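Local coordinates for putative nucleic acid-binding lipoprotein (Klebsiella pneumoniae subsp. pneumoniae MGH 78578, PDB 3F1Z) that is of unknown function but, as a putative lipoprotein with an OB-fold, may bind nucleic acid, at residues A[26-29]-A[30-33]; A[40-43]-A[44-48]. All coordinates share one frame; numbering follows the deposited sequence.

Contact 1. Residues A[26-29]-A[30-33]; sequences TYSV and AQFL
S28 and Q31 grip each other reciprocally where strand 26-28 gives way to helix 29-38. The S28 hydroxyl, set between its own backbone N and carbonyl carbon (chi1 67°), lies ahead of the first helical turn and accepts from Q31 N, with OG and N 3.0 Å apart. In return the Q31 side chain runs back, extended beyond CG, and its OE1 takes the amide hydrogen of S28 N at 3.0 Å. That donor lies in the carboxamide plane on a lone pair of OE1, and its N-H points at the oxygen at 160°. Y27 and F32 meet edge-to-face: the edge of F32 is directed at the face of Y27, with ring centroids 5.7 Å apart and planes at 78°. Nearer the backbone, Y27 CD2 touches F32 CB at 3.8 Å. The Y27 phenol turns to Y47 of the following helix. V29 and L33, side by side and pointing the same way, add an apolar contact of 3.8 Å from CG1 to CD1. Main-chain bonds from F32 N to S28 O (3.1 Å) and from L33 N to V29 O begin the helical ladder, while D79 OD1 accepts from A30 N. With S28 as N-cap and Q31 three residues on, the arrangement is a capping box at the end of strand 26-28, which pairs in parallel with strand 51-65 of the OB-fold sheet.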
ATOM      1  N   THR A  26       5.096  11.327   4.882  1.00 34.58           N
ATOM      2  CA  THR A  26       4.373  10.815   3.734  1.00 31.90           C
ATOM      3  C   THR A  26       5.336  10.550   2.575  1.00 31.15           C
ATOM      4  O   THR A  26       6.044  11.419   2.175  1.00 29.99           O
ATOM      5  CB  THR A  26       3.358  11.814   3.240  1.00 31.77           C
ATOM      6  OG1 THR A  26       2.368  12.042   4.262  1.00 32.40           O
ATOM      7  CG2 THR A  26       2.673  11.281   1.978  1.00 31.53           C
ATOM      8  N   TYR A  27       5.364   9.331   2.054  1.00 31.65           N
ATOM      9  CA  TYR A  27       6.195   9.009   0.906  1.00 30.92           C
ATOM     10  C   TYR A  27       5.396   9.180  -0.361  1.00 30.31           C
ATOM     11  O   TYR A  27       4.171   8.997  -0.372  1.00 29.43           O
ATOM     12  CB  TYR A  27       6.539   7.520   0.891  1.00 32.56           C
ATOM     13  CG  TYR A  27       7.530   6.968   1.905  1.00 33.32           C
ATOM     14  CD1 TYR A  27       7.147   6.671   3.201  1.00 33.08           C
ATOM     15  CD2 TYR A  27       8.838   6.667   1.527  1.00 34.25           C
ATOM     16  CE1 TYR A  27       8.036   6.107   4.105  1.00 33.60           C
ATOM     17  CE2 TYR A  27       9.750   6.094   2.428  1.00 34.39           C
ATOM     18  CZ  TYR A  27       9.334   5.807   3.705  1.00 34.28           C
ATOM     19  OH  TYR A  27      10.229   5.264   4.598  1.00 34.92           O
ATOM     20  N   SER A  28       6.077   9.510  -1.452  1.00 28.79           N
ATOM     21  CA  SER A  28       5.416   9.370  -2.728  1.00 28.15           C
ATOM     22  C   SER A  28       5.638   7.886  -3.127  1.00 27.88           C
ATOM     23  O   SER A  28       6.468   7.163  -2.541  1.00 27.36           O
ATOM     24  CB  SER A  28       6.030  10.268  -3.752  1.00 26.93           C
ATOM     25  OG  SER A  28       7.321   9.814  -3.985  1.00 29.40           O
ATOM     26  N   VAL A  29       4.922   7.412  -4.123  1.00 27.83           N
ATOM     27  CA  VAL A  29       5.138   6.041  -4.549  1.00 27.78           C
ATOM     28  C   VAL A  29       6.589   5.876  -5.045  1.00 28.60           C
ATOM     29  O   VAL A  29       7.223   4.882  -4.748  1.00 29.34           O
ATOM     30  CB  VAL A  29       4.114   5.632  -5.602  1.00 27.87           C
ATOM     31  CG1 VAL A  29       4.513   4.280  -6.311  1.00 25.83           C
ATOM     32  CG2 VAL A  29       2.680   5.645  -4.947  1.00 26.01           C
ATOM     33  N   ALA A  30       7.108   6.852  -5.775  1.00 28.92           N
ATOM     34  CA  ALA A  30       8.493   6.788  -6.262  1.00 30.06           C
ATOM     35  C   ALA A  30       9.442   6.689  -5.099  1.00 30.64           C
ATOM     36  O   ALA A  30      10.404   5.929  -5.149  1.00 29.05           O
ATOM     37  CB  ALA A  30       8.867   8.000  -7.114  1.00 26.59           C
ATOM     38  N   GLN A  31       9.187   7.479  -4.061  1.00 31.99           N
ATOM     39  CA  GLN A  31      10.112   7.473  -2.918  1.00 33.26           C
ATOM     40  C   GLN A  31      10.155   6.137  -2.208  1.00 32.31           C
ATOM     41  O   GLN A  31      11.201   5.616  -1.948  1.00 33.01           O
ATOM     42  CB  GLN A  31       9.830   8.608  -1.951  1.00 33.16           C
ATOM     43  CG  GLN A  31      10.252   9.918  -2.527  1.00 33.84           C
ATOM     44  CD  GLN A  31       9.679  11.136  -1.770  1.00 34.46           C
ATOM     45  OE1 GLN A  31       8.559  11.105  -1.210  1.00 35.50           O
ATOM     46  NE2 GLN A  31      10.422  12.216  -1.805  1.00 32.61           N
ATOM     47  N   PHE A  32       9.004   5.584  -1.909  1.00 32.30           N
ATOM     48  CA  PHE A  32       8.958   4.329  -1.223  1.00 31.34           C
ATOM     49  C   PHE A  32       9.522   3.179  -2.069  1.00 31.78           C
ATOM     50  O   PHE A  32      10.147   2.267  -1.530  1.00 31.59           O
ATOM     51  CB  PHE A  32       7.536   4.021  -0.792  1.00 30.83           C
ATOM     52  CG  PHE A  32       7.391   2.664  -0.213  1.00 30.76           C
ATOM     53  CD1 PHE A  32       8.071   2.333   0.926  1.00 30.23           C
ATOM     54  CD2 PHE A  32       6.600   1.729  -0.807  1.00 30.28           C
ATOM     55  CE1 PHE A  32       7.953   1.127   1.472  1.00 30.47           C
ATOM     56  CE2 PHE A  32       6.491   0.485  -0.270  1.00 31.08           C
ATOM     57  CZ  PHE A  32       7.173   0.179   0.877  1.00 31.43           C
ATOM     58  N   LEU A  33       9.295   3.204  -3.373  1.00 32.34           N
ATOM     59  CA  LEU A  33       9.799   2.135  -4.237  1.00 32.48           C
ATOM     60  C   LEU A  33      11.269   2.266  -4.623  1.00 32.74           C
ATOM     61  O   LEU A  33      11.882   1.298  -5.074  1.00 35.03           O
ATOM     62  CB  LEU A  33       8.927   1.964  -5.483  1.00 31.51           C
ATOM     63  CG  LEU A  33       7.484   1.505  -5.204  1.00 31.88           C
ATOM     64  CD1 LEU A  33       6.812   1.223  -6.541  1.00 32.39           C
ATOM     65  CD2 LEU A  33       7.371   0.313  -4.348  1.00 29.63           C
TER

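Contact 2. Residues A[40-43]-A[44-48]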
ATOM      1  N   PRO A  40      15.441  -5.276  -3.877  1.00 27.25           N
ATOM      2  CA  PRO A  40      14.272  -5.640  -3.111  1.00 26.85           C
ATOM      3  C   PRO A  40      14.566  -6.582  -1.972  1.00 26.25           C
ATOM      4  O   PRO A  40      13.843  -6.570  -1.009  1.00 26.23           O
ATOM      5  CB  PRO A  40      13.369  -6.348  -4.120  1.00 27.59           C
ATOM      6  CG  PRO A  40      14.033  -6.248  -5.416  1.00 28.10           C
ATOM      7  CD  PRO A  40      15.406  -5.803  -5.250  1.00 27.89           C
ATOM      8  N   ALA A  41      15.559  -7.438  -2.100  1.00 25.36           N
ATOM      9  CA  ALA A  41      15.888  -8.314  -1.000  1.00 26.47           C
ATOM     10  C   ALA A  41      16.302  -7.427   0.195  1.00 27.38           C
ATOM     11  O   ALA A  41      15.709  -7.507   1.262  1.00 25.90           O
ATOM     12  CB  ALA A  41      16.973  -9.286  -1.402  1.00 24.49           C
ATOM     13  N   LYS A  42      17.263  -6.528  -0.030  1.00 28.94           N
ATOM     14  CA  LYS A  42      17.723  -5.567   0.967  1.00 29.43           C
ATOM     15  C   LYS A  42      16.580  -4.693   1.515  1.00 29.86           C
ATOM     16  O   LYS A  42      16.413  -4.560   2.725  1.00 30.76           O
ATOM     17  CB  LYS A  42      18.798  -4.684   0.320  1.00 31.97           C
ATOM     18  CG  LYS A  42      19.393  -3.493   1.103  1.00 32.15           C
ATOM     19  CD  LYS A  42      20.017  -3.889   2.439  1.00 34.14           C
ATOM     20  CE  LYS A  42      21.065  -2.816   2.923  1.00 34.22           C
ATOM     21  NZ  LYS A  42      20.703  -1.406   2.507  1.00 35.34           N
ATOM     22  N   ALA A  43      15.783  -4.126   0.625  1.00 29.60           N
ATOM     23  CA  ALA A  43      14.708  -3.212   1.023  1.00 29.96           C
ATOM     24  C   ALA A  43      13.660  -3.934   1.838  1.00 30.94           C
ATOM     25  O   ALA A  43      13.170  -3.417   2.826  1.00 31.58           O
ATOM     26  CB  ALA A  43      14.058  -2.556  -0.195  1.00 28.16           C
ATOM     27  N   SER A  44      13.320  -5.137   1.420  1.00 32.16           N
ATOM     28  CA  SER A  44      12.336  -5.913   2.107  1.00 33.46           C
ATOM     29  C   SER A  44      12.829  -6.216   3.513  1.00 34.09           C
ATOM     30  O   SER A  44      12.097  -6.207   4.483  1.00 35.00           O
ATOM     31  CB  SER A  44      12.104  -7.207   1.359  1.00 34.47           C
ATOM     32  OG  SER A  44      11.262  -8.037   2.119  1.00 37.75           O
ATOM     33  N   SER A  45      14.096  -6.480   3.626  1.00 34.67           N
ATOM     34  CA  SER A  45      14.650  -6.769   4.927  1.00 35.08           C
ATOM     35  C   SER A  45      14.712  -5.514   5.856  1.00 35.78           C
ATOM     36  O   SER A  45      14.405  -5.605   7.055  1.00 34.59           O
ATOM     37  CB  SER A  45      16.007  -7.385   4.702  1.00 35.14           C
ATOM     38  OG  SER A  45      16.596  -7.637   5.913  1.00 37.29           O
ATOM     39  N   ASP A  46      15.072  -4.353   5.290  1.00 35.09           N
ATOM     40  CA  ASP A  46      15.162  -3.125   6.055  1.00 34.87           C
ATOM     41  C   ASP A  46      13.793  -2.663   6.520  1.00 35.04           C
ATOM     42  O   ASP A  46      13.680  -2.121   7.600  1.00 35.88           O
ATOM     43  CB  ASP A  46      15.828  -1.991   5.250  1.00 34.64           C
ATOM     44  CG  ASP A  46      17.310  -2.215   5.010  1.00 35.63           C
ATOM     45  OD1 ASP A  46      17.937  -3.053   5.686  1.00 36.75           O
ATOM     46  OD2 ASP A  46      17.877  -1.536   4.136  1.00 36.55           O
ATOM     47  N   TYR A  47      12.766  -2.852   5.699  1.00 35.07           N
ATOM     48  CA  TYR A  47      11.393  -2.435   6.020  1.00 34.29           C
ATOM     49  C   TYR A  47      10.516  -3.476   6.728  1.00 32.98           C
ATOM     50  O   TYR A  47       9.380  -3.155   7.099  1.00 31.85           O
ATOM     51  CB  TYR A  47      10.653  -2.007   4.733  1.00 36.99           C
ATOM     52  CG  TYR A  47      10.924  -0.589   4.282  1.00 38.06           C
ATOM     53  CD1 TYR A  47      10.275   0.460   4.876  1.00 38.19           C
ATOM     54  CD2 TYR A  47      11.815  -0.303   3.256  1.00 39.39           C
ATOM     55  CE1 TYR A  47      10.525   1.768   4.514  1.00 38.86           C
ATOM     56  CE2 TYR A  47      12.067   1.001   2.874  1.00 40.00           C
ATOM     57  CZ  TYR A  47      11.400   2.050   3.516  1.00 39.21           C
ATOM     58  OH  TYR A  47      11.595   3.378   3.155  1.00 38.84           O
ATOM     59  N   LEU A  48      11.011  -4.704   6.890  1.00 31.20           N
ATOM     60  CA  LEU A  48      10.194  -5.810   7.430  1.00 31.20           C
ATOM     61  C   LEU A  48       9.481  -5.464   8.739  1.00 30.97           C
ATOM     62  O   LEU A  48      10.100  -5.173   9.712  1.00 30.35           O
ATOM     63  CB  LEU A  48      11.045  -7.074   7.649  1.00 30.53           C
ATOM     64  CG  LEU A  48      10.250  -8.338   8.036  1.00 31.00           C
ATOM     65  CD1 LEU A  48       9.170  -8.666   6.984  1.00 29.09           C
ATOM     66  CD2 LEU A  48      11.126  -9.558   8.334  1.00 29.07           C
TER
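K42 and D46, one helical turn apart, form the charged part of this contact. The lysine chain leaves with CG anti to its backbone N (chi1 175°) and then bends at chi2 and chi4, which keeps CD to one side of the carboxylate plane and brings NZ to OD2 from near that plane. NZ lies 3.3 Å from D46 OD2, a salt bridge whose hydrogen bond is weak, and K42 CD lies alongside the same oxygen at 3.6 Å. The main-chain bonds are regular i to i+4 links, running from the amides of S44, S45, D46 and Y47 to the carbonyls four residues back, with D46 N 2.9 Å from K42 O. In van der Waals contact, the Y47 ring presents its edge to A43 O, with CD2 3.4 Å from that oxygen, which lies in the ring plane. Two hydroxyls find partners elsewhere in the fold: S44 OG bonds with Q117 OE1 and V118 N, and the phenol of Y47 reaches back to Y27 of contact 1. Four backbone bonds against one long, weak ion pair suggest that the main chain does most to hold this turn together, and that the pair, on the exposed side of the helix, adds only modestly.

Contacts 1 and 2 follow one another in the chain, with centres about 15 Å apart: contact 1 joins strand 26-28 to the start of helix 29-38, and contact 2 stays within helix 40-47 and its end. Contact 1 lies nearer the chain centre, about 10 Å against 15 Å between centres, and has V29, F32 and L33 buried; contact 2 buries A43 and S44 but has four exposed residues among its eight that touch. The chemistry differs accordingly: aromatic and aliphatic packing beside a capping box in 26-33, an exposed ion pair in 40-48. Y47 joins them, its OH 2.7 Å from Y27 OH in a probable hydrogen bond and its ring edge-to-face with F32, while A43 rests on P35 and F36 of the earlier helix.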